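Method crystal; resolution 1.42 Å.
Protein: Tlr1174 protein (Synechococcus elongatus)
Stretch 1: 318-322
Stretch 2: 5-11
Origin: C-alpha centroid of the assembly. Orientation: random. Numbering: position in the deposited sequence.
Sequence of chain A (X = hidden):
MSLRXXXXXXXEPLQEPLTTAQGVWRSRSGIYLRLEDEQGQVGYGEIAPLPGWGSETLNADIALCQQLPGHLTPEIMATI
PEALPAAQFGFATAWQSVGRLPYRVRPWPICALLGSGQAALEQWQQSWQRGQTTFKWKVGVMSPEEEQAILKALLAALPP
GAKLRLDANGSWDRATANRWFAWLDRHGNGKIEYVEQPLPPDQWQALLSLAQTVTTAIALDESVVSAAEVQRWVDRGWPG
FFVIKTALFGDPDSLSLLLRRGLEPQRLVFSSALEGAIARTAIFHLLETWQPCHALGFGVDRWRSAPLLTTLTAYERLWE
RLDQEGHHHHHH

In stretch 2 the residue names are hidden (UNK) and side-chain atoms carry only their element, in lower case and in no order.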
# COMPACT_ATOMS: atom_id res chain seq x y z
N LEU A 318 16.38 -9.65 13.82
CA LEU A 318 15.08 -10.04 13.27
C LEU A 318 15.26 -11.41 12.62
O LEU A 318 14.48 -12.33 12.87
CB LEU A 318 14.61 -9.00 12.24
CG LEU A 318 13.16 -8.98 11.78
CD1 LEU A 318 12.18 -8.87 12.96
CD2 LEU A 318 12.96 -7.79 10.89
N TRP A 319 16.32 -11.55 11.83
CA TRP A 319 16.61 -12.79 11.14
C TRP A 319 16.85 -13.95 12.13
O TRP A 319 16.31 -15.04 11.95
CB TRP A 319 17.82 -12.60 10.21
CG TRP A 319 18.27 -13.85 9.51
CD1 TRP A 319 19.33 -14.66 9.85
CD2 TRP A 319 17.70 -14.43 8.34
NE1 TRP A 319 19.42 -15.72 8.99
CE2 TRP A 319 18.43 -15.61 8.04
CE3 TRP A 319 16.60 -14.09 7.51
CZ2 TRP A 319 18.14 -16.42 6.95
CZ3 TRP A 319 16.33 -14.91 6.43
CH2 TRP A 319 17.11 -16.05 6.14
N GLU A 320 17.67 -13.70 13.14
CA GLU A 320 18.06 -14.77 14.08
C GLU A 320 16.90 -15.21 14.98
O GLU A 320 16.83 -16.37 15.39
CB GLU A 320 19.28 -14.34 14.88
CG GLU A 320 20.54 -14.40 14.03
CD GLU A 320 21.77 -13.78 14.66
OE1 GLU A 320 21.66 -13.18 15.75
OE2 GLU A 320 22.85 -13.89 14.04
N ARG A 321 15.99 -14.28 15.24
CA ARG A 321 14.79 -14.53 16.03
C ARG A 321 13.95 -15.65 15.43
O ARG A 321 13.11 -16.22 16.12
CB ARG A 321 13.97 -13.24 16.11
CG ARG A 321 13.13 -13.05 17.35
CD ARG A 321 12.95 -11.54 17.66
NE ARG A 321 12.25 -10.82 16.59
CZ ARG A 321 10.93 -10.66 16.52
NH1 ARG A 321 10.14 -11.18 17.46
NH2 ARG A 321 10.39 -9.99 15.52
N LEU A 322 14.19 -15.96 14.14
CA LEU A 322 13.46 -17.01 13.43
C LEU A 322 14.08 -18.40 13.64
O LEU A 322 15.19 -18.53 14.20
CB LEU A 322 13.31 -16.69 11.93
CG LEU A 322 12.14 -15.75 11.58
CD1 LEU A 322 12.51 -14.30 11.64
CD2 LEU A 322 11.60 -16.03 10.20
N UNK A 5 22.62 -16.94 -0.58
CA UNK A 5 21.40 -16.44 0.09
C UNK A 5 20.66 -17.54 0.83
O UNK A 5 20.93 -18.74 0.65
c UNK A 5 18.53 -18.12 -3.16
c UNK A 5 20.63 -17.38 -2.98
c UNK A 5 16.24 -18.51 -2.82
c UNK A 5 20.47 -15.80 -0.95
c UNK A 5 16.24 -17.62 -1.74
c UNK A 5 17.40 -16.96 -1.35
c UNK A 5 18.58 -17.23 -2.07
n UNK A 5 19.80 -18.21 -3.68
c UNK A 5 17.37 -18.78 -3.54
c UNK A 5 19.94 -16.76 -1.96
N UNK A 6 19.73 -17.11 1.67
CA UNK A 6 18.86 -18.00 2.42
C UNK A 6 17.50 -17.30 2.50
O UNK A 6 17.40 -16.07 2.36
n UNK A 6 20.99 -19.74 6.22
c UNK A 6 21.20 -18.70 5.44
c UNK A 6 20.76 -18.83 4.01
o UNK A 6 21.70 -17.64 5.87
c UNK A 6 19.36 -18.19 3.84
N UNK A 7 16.46 -18.10 2.77
CA UNK A 7 15.10 -17.57 2.99
C UNK A 7 14.49 -18.30 4.19
O UNK A 7 14.84 -19.47 4.48
c UNK A 7 10.53 -20.30 2.78
c UNK A 7 14.58 -20.03 0.62
c UNK A 7 12.66 -19.78 1.79
c UNK A 7 14.29 -17.74 1.71
c UNK A 7 11.66 -22.01 1.48
c UNK A 7 11.56 -19.38 2.55
c UNK A 7 10.59 -21.58 2.25
c UNK A 7 13.90 -19.13 1.40
n UNK A 7 13.86 -21.22 0.54
c UNK A 7 12.70 -21.09 1.27
N UNK A 8 13.61 -17.60 4.91
CA UNK A 8 12.85 -18.14 6.03
C UNK A 8 11.43 -17.64 5.95
O UNK A 8 11.22 -16.45 5.72
n UNK A 8 16.83 -18.55 9.07
c UNK A 8 17.66 -18.38 10.12
c UNK A 8 13.43 -17.68 7.37
n UNK A 8 17.35 -17.54 11.11
c UNK A 8 14.83 -18.31 7.60
n UNK A 8 18.80 -19.06 10.19
c UNK A 8 15.54 -17.84 8.88
N UNK A 9 10.48 -18.55 6.19
CA UNK A 9 9.07 -18.15 6.36
C UNK A 9 8.89 -17.47 7.70
O UNK A 9 9.60 -17.77 8.67
c UNK A 9 8.16 -19.36 6.25
c UNK A 9 8.14 -20.17 7.57
c UNK A 9 5.78 -20.02 5.47
c UNK A 9 6.74 -18.89 5.87
N UNK A 10 7.92 -16.54 7.74
CA UNK A 10 7.44 -15.96 9.00
C UNK A 10 5.94 -16.02 9.05
O UNK A 10 5.33 -16.04 8.02
c UNK A 10 6.04 -12.91 8.71
c UNK A 10 7.96 -14.52 9.18
c UNK A 10 7.92 -12.90 7.24
c UNK A 10 7.34 -11.84 6.51
o UNK A 10 5.53 -10.30 6.19
c UNK A 10 6.11 -11.34 6.90
c UNK A 10 5.46 -11.88 8.01
c UNK A 10 7.29 -13.43 8.35
N UNK A 11 5.37 -16.11 10.25
CA UNK A 11 3.90 -16.02 10.43
C UNK A 11 3.70 -15.27 11.73
O UNK A 11 3.86 -15.84 12.81
c UNK A 11 0.99 -18.60 10.01
o UNK A 11 0.97 -19.78 10.47
c UNK A 11 1.72 -17.46 10.74
o UNK A 11 0.38 -18.31 8.97
c UNK A 11 3.25 -17.42 10.45
O HOH W 1 21.52 -17.61 8.55

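Position 5 lies in the strand and has ten side-chain atoms: one carbon leading to fused five- and six-membered rings that hold eight carbons and one nitrogen. Its side chain makes no contact with stretch 1. That is an indole, so the residue is Trp-5, and its ring nitrogen is hydrogen-bonded elsewhere in the structure.

Position 6 carries three carbons in a row, the third bearing one oxygen and one nitrogen. Its CB points toward the helix and lies 3.8 Å from Trp-319 CZ2. An unbranched chain of this length ending in an amide is Gln-6. Water 1 donates to Gln-6 OE1 at 2.7 Å and accepts from Trp-319 NE1 at 2.9 Å, so a single water joins the amide to the indole.

At position 7 a carbon again leads to fused rings of eight carbons and one nitrogen. The CA-to-CB bond points away, and the near approach comes from the backbone, with C 4.0 Å from Trp-319 CH2. This is Trp-7.

Position 8 has three carbons, a nitrogen, then a carbon carrying two more nitrogens. The chain nitrogen lies 3.3 Å from Trp-319 CZ2. A guanidinium on a long arm is Arg-8. The chain is extended beyond chi1 (m, then t, t and chi4 at -178°), which lays it along the Trp-319 ring.

Position 9 holds four carbons, forked at the first, with one arm two carbons long. Its CB points away from stretch 1, while its backbone O lies 3.1 Å from Leu-322 CD2. This is Ile-9.

Position 10 shows one carbon and a six-carbon ring bearing an oxygen. The CA-to-CB bond points sideways and the end of the side chain leads away; CB lies 4.1 Å from Leu-322 CD2. This is Tyr-10.

Position 11 has three carbons, the third carrying two oxygens, and no contact with stretch 1: Glu-11.

The contact is built around one arginine lying on one tryptophan. The guanidinium of Arg-8 stacks on the indole with planes 15° apart, and Arg-8 CZ sits 3.8 Å from the five-membered ring centroid of Trp-319, an off-centre cation-pi contact. Arg-8 CD covers the six-membered ring, 3.6 Å from its centroid, so aliphatic arm and charged tip both use the indole surface. Arg-8 NH1 also gives a weak hydrogen bond to Trp-319 O, 2.8 Å at 122°. That same oxygen accepts from Leu-322 N at 3.2 Å, while Leu-322 CD2 packs 3.8 Å from Arg-8 CB. The rule: let one long side chain serve both ring and backbone.

Stretch 2 5-11: WQWRIYE
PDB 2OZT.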